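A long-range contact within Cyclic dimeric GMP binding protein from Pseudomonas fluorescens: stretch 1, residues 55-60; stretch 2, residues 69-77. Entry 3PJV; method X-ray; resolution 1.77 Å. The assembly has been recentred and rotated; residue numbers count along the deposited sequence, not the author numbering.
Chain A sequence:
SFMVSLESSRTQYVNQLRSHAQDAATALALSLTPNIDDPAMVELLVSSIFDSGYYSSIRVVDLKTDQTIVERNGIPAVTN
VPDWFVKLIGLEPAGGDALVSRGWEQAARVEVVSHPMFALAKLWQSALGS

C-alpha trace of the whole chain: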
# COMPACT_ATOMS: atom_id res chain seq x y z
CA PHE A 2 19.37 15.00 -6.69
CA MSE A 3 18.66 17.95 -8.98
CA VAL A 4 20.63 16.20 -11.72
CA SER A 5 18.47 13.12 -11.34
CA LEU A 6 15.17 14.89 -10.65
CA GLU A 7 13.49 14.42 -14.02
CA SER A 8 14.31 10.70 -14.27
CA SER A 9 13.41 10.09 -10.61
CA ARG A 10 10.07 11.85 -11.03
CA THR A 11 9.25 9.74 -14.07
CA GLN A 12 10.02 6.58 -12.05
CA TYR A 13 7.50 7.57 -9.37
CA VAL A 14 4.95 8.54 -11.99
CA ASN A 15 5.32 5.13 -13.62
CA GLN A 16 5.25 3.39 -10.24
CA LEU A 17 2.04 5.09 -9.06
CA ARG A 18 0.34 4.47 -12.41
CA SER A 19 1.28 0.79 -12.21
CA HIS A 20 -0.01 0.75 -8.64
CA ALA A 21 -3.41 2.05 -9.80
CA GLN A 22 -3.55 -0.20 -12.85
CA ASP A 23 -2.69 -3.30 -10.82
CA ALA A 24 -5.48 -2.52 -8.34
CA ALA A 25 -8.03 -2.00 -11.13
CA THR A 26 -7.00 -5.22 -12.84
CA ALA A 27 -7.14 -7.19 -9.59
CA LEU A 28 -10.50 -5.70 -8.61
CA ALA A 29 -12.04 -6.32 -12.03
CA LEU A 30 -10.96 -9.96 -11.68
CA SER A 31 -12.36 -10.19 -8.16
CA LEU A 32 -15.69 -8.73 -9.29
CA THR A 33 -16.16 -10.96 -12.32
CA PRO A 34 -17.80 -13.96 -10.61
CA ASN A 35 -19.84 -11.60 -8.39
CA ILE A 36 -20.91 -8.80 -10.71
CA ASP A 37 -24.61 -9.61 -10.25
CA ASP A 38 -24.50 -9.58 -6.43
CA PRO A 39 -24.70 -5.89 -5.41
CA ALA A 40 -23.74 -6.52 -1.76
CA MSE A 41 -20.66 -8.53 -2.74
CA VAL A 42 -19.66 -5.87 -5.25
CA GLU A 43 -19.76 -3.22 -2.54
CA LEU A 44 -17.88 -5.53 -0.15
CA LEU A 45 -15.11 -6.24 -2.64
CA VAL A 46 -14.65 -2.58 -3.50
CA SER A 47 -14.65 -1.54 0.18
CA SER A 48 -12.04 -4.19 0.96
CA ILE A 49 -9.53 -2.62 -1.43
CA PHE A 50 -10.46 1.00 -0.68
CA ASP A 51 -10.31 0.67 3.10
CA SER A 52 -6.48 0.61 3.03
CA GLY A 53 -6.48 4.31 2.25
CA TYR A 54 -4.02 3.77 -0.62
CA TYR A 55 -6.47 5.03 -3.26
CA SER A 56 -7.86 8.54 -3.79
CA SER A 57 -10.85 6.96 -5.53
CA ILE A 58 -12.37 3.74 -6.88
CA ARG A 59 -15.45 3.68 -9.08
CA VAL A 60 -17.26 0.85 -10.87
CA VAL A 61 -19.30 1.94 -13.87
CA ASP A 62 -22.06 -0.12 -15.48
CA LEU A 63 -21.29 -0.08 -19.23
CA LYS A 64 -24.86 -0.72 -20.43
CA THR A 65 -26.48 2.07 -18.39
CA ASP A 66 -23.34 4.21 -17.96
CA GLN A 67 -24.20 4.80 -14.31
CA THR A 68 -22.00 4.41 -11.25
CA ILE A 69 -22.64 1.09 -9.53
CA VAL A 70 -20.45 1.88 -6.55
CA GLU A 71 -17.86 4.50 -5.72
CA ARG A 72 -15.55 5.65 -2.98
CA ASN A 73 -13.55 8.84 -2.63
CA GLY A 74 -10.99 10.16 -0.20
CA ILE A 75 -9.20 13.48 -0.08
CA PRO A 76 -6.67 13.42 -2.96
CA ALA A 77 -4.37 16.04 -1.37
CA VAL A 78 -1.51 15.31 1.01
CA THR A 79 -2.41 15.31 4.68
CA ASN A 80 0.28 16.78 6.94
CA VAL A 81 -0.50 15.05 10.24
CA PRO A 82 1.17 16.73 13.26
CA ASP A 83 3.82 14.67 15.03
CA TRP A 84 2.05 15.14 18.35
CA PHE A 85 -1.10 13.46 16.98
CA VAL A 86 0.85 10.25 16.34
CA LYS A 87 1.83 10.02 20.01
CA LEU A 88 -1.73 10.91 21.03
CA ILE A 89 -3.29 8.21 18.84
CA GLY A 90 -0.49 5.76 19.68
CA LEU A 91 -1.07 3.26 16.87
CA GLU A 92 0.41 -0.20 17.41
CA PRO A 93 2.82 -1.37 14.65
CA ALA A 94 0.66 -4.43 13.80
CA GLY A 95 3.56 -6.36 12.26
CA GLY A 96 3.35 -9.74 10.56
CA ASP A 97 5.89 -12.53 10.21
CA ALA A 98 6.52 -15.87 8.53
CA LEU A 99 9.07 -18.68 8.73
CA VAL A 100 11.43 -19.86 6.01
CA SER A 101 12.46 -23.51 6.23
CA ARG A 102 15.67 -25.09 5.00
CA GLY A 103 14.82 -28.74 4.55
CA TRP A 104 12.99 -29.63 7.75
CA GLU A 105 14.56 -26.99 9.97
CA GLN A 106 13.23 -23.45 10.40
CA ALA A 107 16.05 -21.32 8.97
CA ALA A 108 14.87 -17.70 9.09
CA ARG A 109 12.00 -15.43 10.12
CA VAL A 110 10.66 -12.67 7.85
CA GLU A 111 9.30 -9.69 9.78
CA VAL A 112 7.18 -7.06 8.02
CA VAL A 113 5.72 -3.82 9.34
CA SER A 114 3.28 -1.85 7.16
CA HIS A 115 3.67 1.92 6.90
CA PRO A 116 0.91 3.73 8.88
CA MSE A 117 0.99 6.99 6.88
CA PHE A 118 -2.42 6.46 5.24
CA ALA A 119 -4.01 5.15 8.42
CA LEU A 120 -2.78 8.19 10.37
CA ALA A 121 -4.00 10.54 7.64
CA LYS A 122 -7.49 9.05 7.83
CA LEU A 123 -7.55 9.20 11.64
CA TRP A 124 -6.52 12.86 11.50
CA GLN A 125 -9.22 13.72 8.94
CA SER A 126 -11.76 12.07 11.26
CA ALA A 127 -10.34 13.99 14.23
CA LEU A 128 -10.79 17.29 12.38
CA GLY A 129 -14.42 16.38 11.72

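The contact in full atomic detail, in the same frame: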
# COMPACT_ATOMS: atom_id res chain seq x y z
N TYR A 55 -5.86 4.53 -2.02
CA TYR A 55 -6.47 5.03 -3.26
C TYR A 55 -7.28 6.29 -3.02
O TYR A 55 -8.07 6.35 -2.07
CB TYR A 55 -7.32 3.93 -3.93
CG TYR A 55 -6.53 2.66 -4.06
CD1 TYR A 55 -5.60 2.50 -5.08
CD2 TYR A 55 -6.65 1.65 -3.11
CE1 TYR A 55 -4.83 1.36 -5.17
CE2 TYR A 55 -5.88 0.50 -3.20
CZ TYR A 55 -4.98 0.37 -4.24
OH TYR A 55 -4.20 -0.77 -4.33
N SER A 56 -7.07 7.31 -3.85
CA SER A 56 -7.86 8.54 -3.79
C SER A 56 -9.32 8.27 -4.16
O SER A 56 -10.24 8.93 -3.67
CB SER A 56 -7.30 9.60 -4.75
OG SER A 56 -5.95 9.90 -4.44
N SER A 57 -9.51 7.31 -5.06
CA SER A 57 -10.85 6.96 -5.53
C SER A 57 -10.90 5.60 -6.21
O SER A 57 -9.93 5.15 -6.80
CB SER A 57 -11.34 8.05 -6.50
OG SER A 57 -10.60 8.04 -7.71
N ILE A 58 -12.06 4.95 -6.11
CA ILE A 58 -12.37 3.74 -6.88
C ILE A 58 -13.83 3.86 -7.30
O ILE A 58 -14.69 4.20 -6.49
CB ILE A 58 -12.21 2.46 -6.06
CG1 ILE A 58 -10.76 2.34 -5.57
CG2 ILE A 58 -12.56 1.21 -6.89
CD1 ILE A 58 -10.52 1.13 -4.71
N ARG A 59 -14.10 3.60 -8.56
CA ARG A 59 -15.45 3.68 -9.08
C ARG A 59 -15.69 2.50 -10.00
O ARG A 59 -14.80 2.10 -10.75
CB ARG A 59 -15.60 5.01 -9.85
CG ARG A 59 -16.98 5.28 -10.42
CD ARG A 59 -16.95 6.60 -11.20
NE ARG A 59 -18.20 6.87 -11.89
CZ ARG A 59 -18.29 7.29 -13.15
NH1 ARG A 59 -17.19 7.49 -13.87
NH2 ARG A 59 -19.48 7.51 -13.69
N VAL A 60 -16.89 1.92 -9.94
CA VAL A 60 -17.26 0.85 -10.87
C VAL A 60 -18.44 1.39 -11.65
O VAL A 60 -19.42 1.85 -11.08
CB VAL A 60 -17.66 -0.44 -10.11
CG1 VAL A 60 -18.05 -1.55 -11.09
CG2 VAL A 60 -16.50 -0.88 -9.20
N ILE A 69 -22.08 2.19 -10.31
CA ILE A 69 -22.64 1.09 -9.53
C ILE A 69 -22.24 1.29 -8.08
O ILE A 69 -23.06 1.19 -7.16
CB ILE A 69 -22.08 -0.26 -10.01
CG1 ILE A 69 -22.56 -0.56 -11.43
CG2 ILE A 69 -22.46 -1.37 -9.03
CD1 ILE A 69 -21.88 -1.76 -12.04
N VAL A 70 -20.97 1.59 -7.88
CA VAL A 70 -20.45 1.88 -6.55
C VAL A 70 -19.25 2.80 -6.69
O VAL A 70 -18.52 2.73 -7.67
CB VAL A 70 -20.06 0.59 -5.79
CG1 VAL A 70 -18.85 -0.04 -6.41
CG2 VAL A 70 -19.81 0.89 -4.31
N GLU A 71 -19.07 3.68 -5.72
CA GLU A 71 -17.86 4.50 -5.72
C GLU A 71 -17.43 4.91 -4.33
O GLU A 71 -18.20 4.89 -3.37
CB GLU A 71 -18.03 5.74 -6.60
CG GLU A 71 -18.97 6.76 -6.04
CD GLU A 71 -19.08 7.98 -6.93
OE1 GLU A 71 -18.03 8.45 -7.43
OE2 GLU A 71 -20.22 8.45 -7.15
N ARG A 72 -16.16 5.28 -4.24
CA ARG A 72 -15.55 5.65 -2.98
C ARG A 72 -14.53 6.74 -3.29
O ARG A 72 -13.81 6.66 -4.27
CB ARG A 72 -14.83 4.44 -2.38
CG ARG A 72 -15.76 3.33 -1.86
CD ARG A 72 -16.48 3.78 -0.62
NE ARG A 72 -17.24 2.71 0.04
CZ ARG A 72 -18.46 2.33 -0.32
NH1 ARG A 72 -19.06 2.90 -1.36
NH2 ARG A 72 -19.09 1.36 0.34
N ASN A 73 -14.47 7.74 -2.43
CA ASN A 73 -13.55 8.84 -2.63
C ASN A 73 -12.93 9.21 -1.31
O ASN A 73 -13.61 9.23 -0.29
CB ASN A 73 -14.28 10.06 -3.19
CG ASN A 73 -14.59 9.93 -4.66
OD1 ASN A 73 -13.79 10.35 -5.51
ND2 ASN A 73 -15.74 9.36 -4.99
N GLY A 74 -11.63 9.48 -1.32
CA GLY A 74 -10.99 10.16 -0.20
C GLY A 74 -10.45 11.51 -0.63
O GLY A 74 -10.51 11.87 -1.81
N ILE A 75 -9.90 12.27 0.31
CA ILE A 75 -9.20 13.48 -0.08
C ILE A 75 -7.95 13.09 -0.87
O ILE A 75 -7.18 12.21 -0.44
CB ILE A 75 -8.80 14.33 1.14
CG1 ILE A 75 -7.49 15.08 0.86
CG2 ILE A 75 -8.64 13.46 2.36
CD1 ILE A 75 -6.80 15.59 2.10
N PRO A 76 -7.78 13.71 -2.04
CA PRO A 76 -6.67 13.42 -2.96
C PRO A 76 -5.40 14.20 -2.61
O PRO A 76 -4.32 13.85 -3.09
CB PRO A 76 -7.22 13.87 -4.31
CG PRO A 76 -8.15 15.00 -3.97
CD PRO A 76 -8.76 14.64 -2.64
N ALA A 77 -5.53 15.23 -1.78
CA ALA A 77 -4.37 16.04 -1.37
C ALA A 77 -3.57 15.34 -0.29
O ALA A 77 -4.07 14.39 0.36
CB ALA A 77 -4.82 17.41 -0.87

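Antiparallel pairing of two strands lets the backbone do most of the bonding while the side chains settle what lies on each face, and this contact is a compact example. The strand at residues 57-60 runs against the strand at residues 70-73, their N-to-C directions 171° apart and their axes approaching to 4.7 Å. Five backbone hydrogen bonds carry the polar part of the association. At the centre, Ile58 and Arg72 form a reciprocal pair: Ile58 N donates to Arg72 O at 3.1 Å, and Arg72 N returns a bond to Ile58 O at 2.9 Å. Two residues on, Val60 N donates to Val70 O at 2.9 Å. There the symmetry breaks, for the chain turns a corner at Ile69, and it is Ile69 N that reaches Val60 O, at 2.8 Å. At the other end Gly74 N meets Ser56 O at 2.8 Å and a nearly linear 171°, carrying the ladder to the corner at Ser56.

Between these rungs lie the non-hydrogen-bonded pairs, Ser57 with Asn73 and Arg59 with Glu71, whose CA atoms stand closer (4.4 and 4.2 Å) than those of Ile58 and Arg72 (5.4 Å). This alternation turns CA-H groups toward carbonyls already engaged by N-H donors. Ser57 CA lies 3.2 Å from Arg72 O, and Glu71 CA 3.3 Å from Ile58 O, so each of these oxygens receives a supplementary CA-H...O contact.

The same alternation sorts the side chains. Ser57, Arg59, Glu71 and Asn73 share one face, which is polar in composition but makes no side-chain hydrogen bond between the strands. Ser57 CB approaches Asn73 OD1 at 3.5 Å, and the aliphatic part of Arg59 lies against Glu71, with CG 4.0 Å from CB. Despite their opposite charges, these two do not form a salt bridge: the extended Arg59 side chain takes its guanidinium group to partners beyond the two stretches. Within the second strand, a weak hydrogen bond joins Asn73 ND2 to Glu71 OE1 at 3.5 Å.

The face bearing Ile58, Val60, Val70 and Arg72 is more apolar. Val60 CG2 packs on Val70 CG1 at 3.7 Å, while Val60 CG1 touches Ile69 CD1 at 4.0 Å, so the two methyls of one valine serve successive neighbours. Arg72 bends away from the first strand, and its NH1 donates to Glu71 O at 3.0 Å. Beyond the ladder, Ser56 OG rests 3.9 Å from Pro76 CA. In all, the two stretches bury 487 Å², counting both sides.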